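Local coordinates for protein glutathione synthetase-like effector 30 (Gpa-GSS30-apo) (Globodera pallida, PDB 5OET) that is a plant-parasitic nematode effector evolved from glutathione synthetase, the ATP-dependent ligase joining gamma-glutamylcysteine to glycine, and has probably acquired a new role, at residues L47-K55 and Q85-P93; M162-M170 and L181-G192. One frame throughout, in Å; residues are numbered along the deposited sequence.

Interaction 1: L47-K55 and Q85-P93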
# COMPACT_ATOMS: atom_id res chain seq x y z
N LEU A 47 -14.93 11.28 -14.44
CA LEU A 47 -14.51 9.87 -14.48
C LEU A 47 -12.99 9.73 -14.57
O LEU A 47 -12.41 8.85 -13.92
CB LEU A 47 -15.16 9.11 -15.64
CG LEU A 47 -16.64 8.83 -15.45
CD1 LEU A 47 -17.29 8.32 -16.74
CD2 LEU A 47 -16.86 7.84 -14.32
N LEU A 48 -12.35 10.59 -15.38
CA LEU A 48 -10.90 10.62 -15.46
C LEU A 48 -10.31 10.92 -14.09
O LEU A 48 -9.42 10.21 -13.63
CB LEU A 48 -10.42 11.63 -16.49
CG LEU A 48 -8.90 11.88 -16.44
CD1 LEU A 48 -8.10 10.61 -16.71
CD2 LEU A 48 -8.51 13.01 -17.37
N GLU A 49 -10.82 11.96 -13.42
CA GLU A 49 -10.31 12.34 -12.08
C GLU A 49 -10.53 11.24 -11.06
O GLU A 49 -9.69 11.06 -10.19
CB GLU A 49 -10.88 13.66 -11.60
CG GLU A 49 -10.30 14.84 -12.37
CD GLU A 49 -10.88 16.21 -11.97
OE1 GLU A 49 -11.40 16.95 -12.85
OE2 GLU A 49 -10.80 16.59 -10.76
N GLN A 50 -11.62 10.51 -11.16
CA GLN A 50 -11.85 9.38 -10.26
C GLN A 50 -10.97 8.18 -10.59
O GLN A 50 -10.61 7.41 -9.69
CB GLN A 50 -13.32 8.98 -10.28
CG GLN A 50 -14.23 10.02 -9.65
CD GLN A 50 -15.71 9.69 -9.74
OE1 GLN A 50 -16.53 10.37 -9.15
NE2 GLN A 50 -16.06 8.65 -10.50
N SER A 51 -10.64 7.99 -11.86
CA SER A 51 -9.65 7.00 -12.27
C SER A 51 -8.31 7.20 -11.60
O SER A 51 -7.73 6.26 -11.08
CB SER A 51 -9.41 7.03 -13.77
OG SER A 51 -10.40 6.29 -14.41
N LEU A 52 -7.80 8.43 -11.67
CA LEU A 52 -6.50 8.76 -11.09
C LEU A 52 -6.51 8.58 -9.57
O LEU A 52 -5.56 8.07 -9.01
CB LEU A 52 -6.08 10.17 -11.44
CG LEU A 52 -5.83 10.41 -12.92
CD1 LEU A 52 -5.54 11.88 -13.15
CD2 LEU A 52 -4.70 9.56 -13.47
N ASP A 53 -7.61 8.97 -8.95
CA ASP A 53 -7.84 8.78 -7.53
C ASP A 53 -7.83 7.31 -7.16
O ASP A 53 -7.19 6.93 -6.19
CB ASP A 53 -9.18 9.41 -7.11
CG ASP A 53 -9.64 8.95 -5.73
OD1 ASP A 53 -10.09 7.79 -5.58
OD2 ASP A 53 -9.58 9.75 -4.76
N ALA A 54 -8.59 6.50 -7.89
CA ALA A 54 -8.65 5.06 -7.62
C ALA A 54 -7.27 4.46 -7.75
O ALA A 54 -6.80 3.77 -6.85
CB ALA A 54 -9.61 4.37 -8.58
N LYS A 55 -6.62 4.75 -8.87
CA LYS A 55 -5.27 4.27 -9.13
C LYS A 55 -4.29 4.72 -8.03
O LYS A 55 -3.52 3.90 -7.55
CB LYS A 55 -4.81 4.69 -10.56
CG LYS A 55 -3.42 5.29 -10.69
CD LYS A 55 -3.34 6.34 -11.78
CE LYS A 55 -2.67 7.63 -11.28
NZ LYS A 55 -1.26 7.47 -10.87
N GLN A 85 3.97 -1.58 -10.24
CA GLN A 85 2.89 -1.03 -11.04
C GLN A 85 1.57 -1.46 -10.42
O GLN A 85 1.51 -2.55 -9.86
CB GLN A 85 2.97 -1.53 -12.49
CG GLN A 85 2.09 -0.78 -13.47
CD GLN A 85 2.35 0.72 -13.43
OE1 GLN A 85 1.76 1.45 -12.61
NE2 GLN A 85 3.22 1.19 -14.34
N PHE A 86 0.53 -0.63 -10.53
CA PHE A 86 -0.77 -0.97 -9.94
C PHE A 86 -1.47 -2.01 -10.81
O PHE A 86 -1.16 -2.15 -12.00
CB PHE A 86 -1.69 0.25 -9.66
CG PHE A 86 -2.27 0.90 -10.89
CD1 PHE A 86 -1.56 1.89 -11.58
CD2 PHE A 86 -3.53 0.55 -11.35
CE1 PHE A 86 -2.09 2.48 -12.72
CE2 PHE A 86 -4.06 1.14 -12.47
CZ PHE A 86 -3.34 2.10 -13.16
N LEU A 87 -2.39 -2.74 -10.19
CA LEU A 87 -3.10 -3.82 -10.86
C LEU A 87 -4.33 -3.26 -11.56
O LEU A 87 -5.07 -2.49 -10.97
CB LEU A 87 -3.54 -4.86 -9.83
CG LEU A 87 -2.41 -5.61 -9.09
CD1 LEU A 87 -2.98 -6.48 -7.97
CD2 LEU A 87 -1.58 -6.46 -10.04
N PRO A 88 -4.57 -3.65 -12.82
CA PRO A 88 -5.75 -3.09 -13.47
C PRO A 88 -7.06 -3.47 -12.74
O PRO A 88 -7.21 -4.59 -12.26
CB PRO A 88 -5.69 -3.69 -14.88
CG PRO A 88 -4.95 -4.95 -14.70
CD PRO A 88 -3.89 -4.61 -13.70
N LEU A 89 -7.97 -2.51 -12.69
CA LEU A 89 -9.14 -2.55 -11.84
C LEU A 89 -10.33 -1.91 -12.55
O LEU A 89 -10.18 -1.10 -13.47
CB LEU A 89 -8.86 -1.80 -10.54
CG LEU A 89 -8.42 -0.31 -10.66
CD1 LEU A 89 -9.57 0.64 -10.43
CD2 LEU A 89 -7.30 0.04 -9.68
N SER A 90 -11.52 -2.32 -12.15
CA SER A 90 -12.72 -1.65 -12.59
C SER A 90 -12.87 -0.47 -11.64
O SER A 90 -12.49 -0.58 -10.46
CB SER A 90 -13.92 -2.58 -12.50
OG SER A 90 -14.09 -3.01 -11.17
N LEU A 91 -13.40 0.64 -12.15
CA LEU A 91 -13.51 1.85 -11.36
C LEU A 91 -14.54 1.69 -10.24
O LEU A 91 -14.33 2.16 -9.11
CB LEU A 91 -13.88 3.04 -12.24
CG LEU A 91 -13.88 4.44 -11.60
CD1 LEU A 91 -12.56 4.80 -10.96
CD2 LEU A 91 -14.21 5.49 -12.64
N TYR A 92 -15.64 1.02 -10.57
CA TYR A 92 -16.75 0.84 -9.67
C TYR A 92 -17.07 -0.64 -9.61
O TYR A 92 -16.72 -1.39 -10.53
CB TYR A 92 -17.97 1.64 -10.16
CG TYR A 92 -17.84 3.13 -9.92
CD1 TYR A 92 -17.93 3.65 -8.64
CD2 TYR A 92 -17.60 4.01 -10.98
CE1 TYR A 92 -17.79 5.00 -8.40
CE2 TYR A 92 -17.46 5.39 -10.76
CZ TYR A 92 -17.55 5.88 -9.45
OH TYR A 92 -17.43 7.23 -9.18
N PRO A 93 -17.71 -1.07 -8.52
CA PRO A 93 -18.04 -2.48 -8.41
C PRO A 93 -19.12 -2.84 -9.41
O PRO A 93 -20.03 -2.05 -9.64
CB PRO A 93 -18.48 -2.65 -6.96
CG PRO A 93 -18.83 -1.29 -6.48
CD PRO A 93 -18.15 -0.29 -7.35
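Leu47 opens the contact by setting its CD2 methyl 3.9 Å from CD2 of Leu91; the same methyl also lies near the edge of the Tyr92 ring, 4.4 Å from CE2. Glu49, next but one, forms salt bridges to Arg280 and Arg290 of the second subunit. Gln50 reaches out with an extended chain and comes to the edge of the Tyr92 ring at its phenol end. The modelled spacing there is too tight to trust, so the detail of this approach is doubtful. The backbone of this turn is itself a packing surface: Leu91 CD1 rests 3.5 Å from Gln50 O and 3.8 Å from Ser51 N. Leu91 gets there because its CG is anti to the backbone N (chi1 -173°), which sends both methyls against the helix, CD2 to Leu47 and CD1 to the next turn. Ala54 continues the apolar seam, its CB 3.8 Å from Leu91 CD1 and 4.2 Å from Leu89 CD1. At Lys55 the aliphatic root of the side chain covers one face of Phe86: CB stands 4.0 Å from the ring centroid and 13° off the normal, a CH-pi contact, while CG approaches CE1. The nearest pairs, Ser51 with Leu91 and Lys55 with Phe86, show the two segments running in opposing directions. Lys55 also packs on Phe66 of the second subunit. The arrangement is helix-on-sheet packing, in which helix 44-59 packs on strand 83-90 and the loop that follows it and contributes to the dimer interface.

Interaction 2: M162-M170 and L181-G192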
# COMPACT_ATOMS: atom_id res chain seq x y z
N MET A 162 -3.18 -28.86 4.76
CA MET A 162 -3.85 -27.56 4.71
C MET A 162 -4.34 -27.41 3.29
O MET A 162 -3.58 -27.60 2.36
CB MET A 162 -2.87 -26.45 5.03
CG MET A 162 -3.41 -25.06 4.79
SD MET A 162 -2.26 -23.89 5.50
CE MET A 162 -2.76 -22.42 4.61
N PHE A 163 -5.61 -27.07 3.13
CA PHE A 163 -6.24 -27.15 1.82
C PHE A 163 -7.08 -25.90 1.59
O PHE A 163 -8.10 -25.72 2.24
CB PHE A 163 -7.06 -28.44 1.77
CG PHE A 163 -7.98 -28.53 0.60
CD1 PHE A 163 -7.57 -28.15 -0.68
CD2 PHE A 163 -9.27 -29.03 0.76
CE1 PHE A 163 -8.43 -28.24 -1.76
CE2 PHE A 163 -10.14 -29.13 -0.30
CZ PHE A 163 -9.73 -28.73 -1.57
N CYS A 164 -6.58 -25.03 0.71
CA CYS A 164 -7.24 -23.76 0.38
C CYS A 164 -7.67 -23.85 -1.09
O CYS A 164 -6.92 -24.32 -1.95
CB CYS A 164 -6.30 -22.55 0.59
SG CYS A 164 -5.98 -22.01 2.32
N GLN A 165 -8.90 -23.40 -1.36
CA GLN A 165 -9.52 -23.51 -2.67
C GLN A 165 -10.11 -22.18 -3.08
O GLN A 165 -10.53 -21.42 -2.22
CB GLN A 165 -10.61 -24.56 -2.62
CG GLN A 165 -10.97 -25.25 -3.94
CD GLN A 165 -12.13 -26.22 -3.77
OE1 GLN A 165 -13.22 -25.81 -3.39
NE2 GLN A 165 -11.90 -27.50 -4.02
N ARG A 166 -10.07 -21.90 -4.38
CA ARG A 166 -10.86 -20.83 -4.99
C ARG A 166 -11.73 -21.47 -6.06
O ARG A 166 -11.21 -22.01 -7.02
CB ARG A 166 -9.97 -19.73 -5.58
CG ARG A 166 -10.68 -18.36 -5.66
CD ARG A 166 -9.88 -17.29 -6.39
NE ARG A 166 -9.70 -17.64 -7.81
CZ ARG A 166 -8.56 -17.59 -8.51
NH1 ARG A 166 -7.40 -17.18 -7.97
NH2 ARG A 166 -8.59 -17.97 -9.78
N ALA A 167 -13.04 -21.45 -5.86
CA ALA A 167 -14.03 -21.88 -6.87
C ALA A 167 -14.48 -20.66 -7.64
O ALA A 167 -14.85 -19.67 -7.02
CB ALA A 167 -15.23 -22.52 -6.19
N ASP A 168 -14.45 -20.72 -8.97
CA ASP A 168 -14.90 -19.62 -9.82
C ASP A 168 -16.30 -19.86 -10.43
O ASP A 168 -16.65 -20.97 -10.81
CB ASP A 168 -13.86 -19.34 -10.90
CG ASP A 168 -12.52 -18.83 -10.32
OD1 ASP A 168 -12.48 -18.41 -9.14
OD2 ASP A 168 -11.50 -18.86 -11.03
N TYR A 169 -17.11 -18.80 -10.49
CA TYR A 169 -18.47 -18.86 -10.98
C TYR A 169 -18.80 -17.76 -12.00
O TYR A 169 -18.19 -16.69 -11.98
CB TYR A 169 -19.43 -18.77 -9.81
CG TYR A 169 -19.27 -19.90 -8.79
CD1 TYR A 169 -18.37 -19.78 -7.76
CD2 TYR A 169 -20.04 -21.08 -8.87
CE1 TYR A 169 -18.23 -20.79 -6.82
CE2 TYR A 169 -19.91 -22.10 -7.94
CZ TYR A 169 -19.00 -21.95 -6.91
OH TYR A 169 -18.81 -22.94 -5.96
N MET A 170 -19.74 -18.07 -12.88
CA MET A 170 -20.32 -17.13 -13.84
C MET A 170 -21.82 -17.13 -13.54
O MET A 170 -22.39 -18.20 -13.33
CB MET A 170 -20.10 -17.64 -15.28
CG MET A 170 -19.55 -16.61 -16.27
SD MET A 170 -17.77 -16.75 -16.64
CE MET A 170 -17.39 -15.07 -17.15
N LEU A 181 -26.42 -19.51 -11.24
CA LEU A 181 -25.03 -19.67 -10.85
C LEU A 181 -24.49 -20.95 -11.49
O LEU A 181 -25.10 -22.02 -11.35
CB LEU A 181 -24.91 -19.76 -9.33
CG LEU A 181 -23.49 -19.71 -8.73
CD1 LEU A 181 -22.85 -18.35 -8.93
CD2 LEU A 181 -23.51 -20.08 -7.25
N LYS A 182 -23.35 -20.83 -12.19
CA LYS A 182 -22.66 -21.99 -12.77
C LYS A 182 -21.14 -21.92 -12.59
O LYS A 182 -20.51 -20.92 -12.88
CB LYS A 182 -23.06 -22.18 -14.24
CG LYS A 182 -24.47 -22.75 -14.39
CD LYS A 182 -24.58 -23.90 -15.40
CE LYS A 182 -25.87 -24.70 -15.22
NZ LYS A 182 -26.00 -25.29 -13.85
N GLN A 183 -20.56 -23.01 -12.11
CA GLN A 183 -19.14 -23.04 -11.72
C GLN A 183 -18.21 -23.19 -12.94
O GLN A 183 -18.33 -24.09 -13.73
CB GLN A 183 -18.91 -24.18 -10.74
CG GLN A 183 -17.57 -24.14 -10.05
CD GLN A 183 -17.41 -25.30 -9.13
OE1 GLN A 183 -17.16 -26.42 -9.57
NE2 GLN A 183 -17.58 -25.06 -7.83
N VAL A 184 -17.26 -22.29 -13.07
CA VAL A 184 -16.36 -22.27 -14.22
C VAL A 184 -15.15 -23.18 -13.98
O VAL A 184 -14.71 -23.84 -14.89
CB VAL A 184 -15.90 -20.82 -14.52
CG1 VAL A 184 -14.96 -20.78 -15.72
CG2 VAL A 184 -17.10 -19.92 -14.74
N GLU A 185 -14.64 -23.20 -12.75
CA GLU A 185 -13.34 -23.81 -12.43
C GLU A 185 -13.16 -23.93 -10.91
O GLU A 185 -13.82 -23.23 -10.14
CB GLU A 185 -12.22 -22.93 -13.05
CG GLU A 185 -10.76 -23.24 -12.71
CD GLU A 185 -10.25 -24.59 -13.24
OE1 GLU A 185 -9.17 -24.64 -13.88
OE2 GLU A 185 -10.90 -25.63 -12.99
N VAL A 186 -12.31 -24.86 -10.49
CA VAL A 186 -11.75 -24.89 -9.13
C VAL A 186 -10.22 -24.88 -9.19
O VAL A 186 -9.62 -25.49 -10.07
CB VAL A 186 -12.23 -26.09 -8.28
CG1 VAL A 186 -13.65 -25.86 -7.82
CG2 VAL A 186 -12.15 -27.41 -9.03
N ASN A 187 -9.62 -24.16 -8.26
CA ASN A 187 -8.18 -23.97 -8.19
C ASN A 187 -7.72 -24.24 -6.77
O ASN A 187 -8.43 -23.95 -5.81
CB ASN A 187 -7.83 -22.53 -8.53
CG ASN A 187 -8.34 -22.13 -9.88
OD1 ASN A 187 -7.86 -22.61 -10.90
ND2 ASN A 187 -9.35 -21.24 -9.89
N THR A 188 -6.51 -24.79 -6.66
CA THR A 188 -5.83 -24.95 -5.38
C THR A 188 -4.33 -24.76 -5.60
O THR A 188 -3.89 -24.63 -6.73
CB THR A 188 -6.16 -26.33 -4.71
OG1 THR A 188 -5.77 -26.30 -3.34
CG2 THR A 188 -5.47 -27.50 -5.41
N GLY A 189 -3.56 -24.76 -4.53
CA GLY A 189 -2.12 -24.58 -4.64
C GLY A 189 -1.76 -23.12 -4.74
O GLY A 189 -2.14 -22.33 -3.88
N ALA A 190 -1.03 -22.74 -5.79
CA ALA A 190 -0.45 -21.40 -5.86
C ALA A 190 -1.53 -20.42 -6.30
O ALA A 190 -1.57 -19.97 -7.44
CB ALA A 190 0.74 -21.36 -6.80
N ILE A 191 -2.39 -20.10 -5.34
CA ILE A 191 -3.60 -19.36 -5.60
C ILE A 191 -3.32 -17.87 -5.63
O ILE A 191 -2.70 -17.33 -4.71
CB ILE A 191 -4.66 -19.67 -4.52
CG1 ILE A 191 -5.21 -21.08 -4.73
CG2 ILE A 191 -5.83 -18.69 -4.56
CD1 ILE A 191 -5.87 -21.66 -3.49
N GLY A 192 -3.82 -17.20 -6.67
CA GLY A 192 -3.79 -15.74 -6.73
C GLY A 192 -4.84 -15.07 -5.87
O GLY A 192 -5.87 -15.64 -5.55
O HOH W 1 -5.04 -18.23 -8.84
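A beta hairpin of strands 160-173 and 179-188 forms this contact, and a classic bulge interrupts its antiparallel register. Val184 and Glu185 both face Asp168: Val184 N donates to Asp168 O at 2.7 Å, and Asp168 N donates to Glu185 O at 2.8 Å. Beyond the bulge, Met170 and Lys182 make a hydrogen-bonded pair; before it, Arg166 and Asn187 make another. Arg166 and Asp168, two residues apart on one strand, point to the same face and form a side-on salt bridge, NE to OD1 at 3.2 Å and NH2 to OD2 at 3.3 Å. Each oxygen uses its syn lone pair and lies in the guanidinium plane, which fixes the rotation of that group. Its remaining nitrogen, NH1, donates to Gly192 O at 3.3 Å, and a water takes protons from NH1 and Gly192 N, so the segment after the strand is tied back to the sheet. Asn187 lies alongside the guanidinium, the amide turned 55° from it. On the other face, CG of Gln183 lies over the Tyr169 ring, 4.2 Å from the centroid and 28° off the normal, a CH-pi contact, and Gln183 NE2 donates to Tyr169 OH at 3.1 Å. With chi1 of Gln183 at -168°, the chain runs out over the ring. Near the end of strand 179-188, Thr188 OG1 donates to Cys164 O at 2.7 Å, while Ile191 CD1 packs near Cys164 CB. Cys164 is disulfide-linked to Cys480 on neighbouring strand 469-484. The whole is a bulged antiparallel hairpin built into the large mixed sheet of this glutathione synthetase-like fold.

How the interactions relate
Interactions 1 and 2 follow one another along the chain and reach the same mixed sheet at different places: their centres are 26 Å apart and their nearest atoms about 9 Å. The strand pairing connects them. Strand 83-90 pairs with 454-459, that strand with 469-484, and 469-484 with strand 160-173 of the hairpin. Interaction 2 sits about 4 Å, centre to centre, from the middle of the chain, whereas interaction 1 lies about 24 Å out, where the helix also meets the second subunit; no other chain touches 162-170 or 181-192. The magnesium ion, held by His406 and Glu426, draws no ligand from any of the four segments.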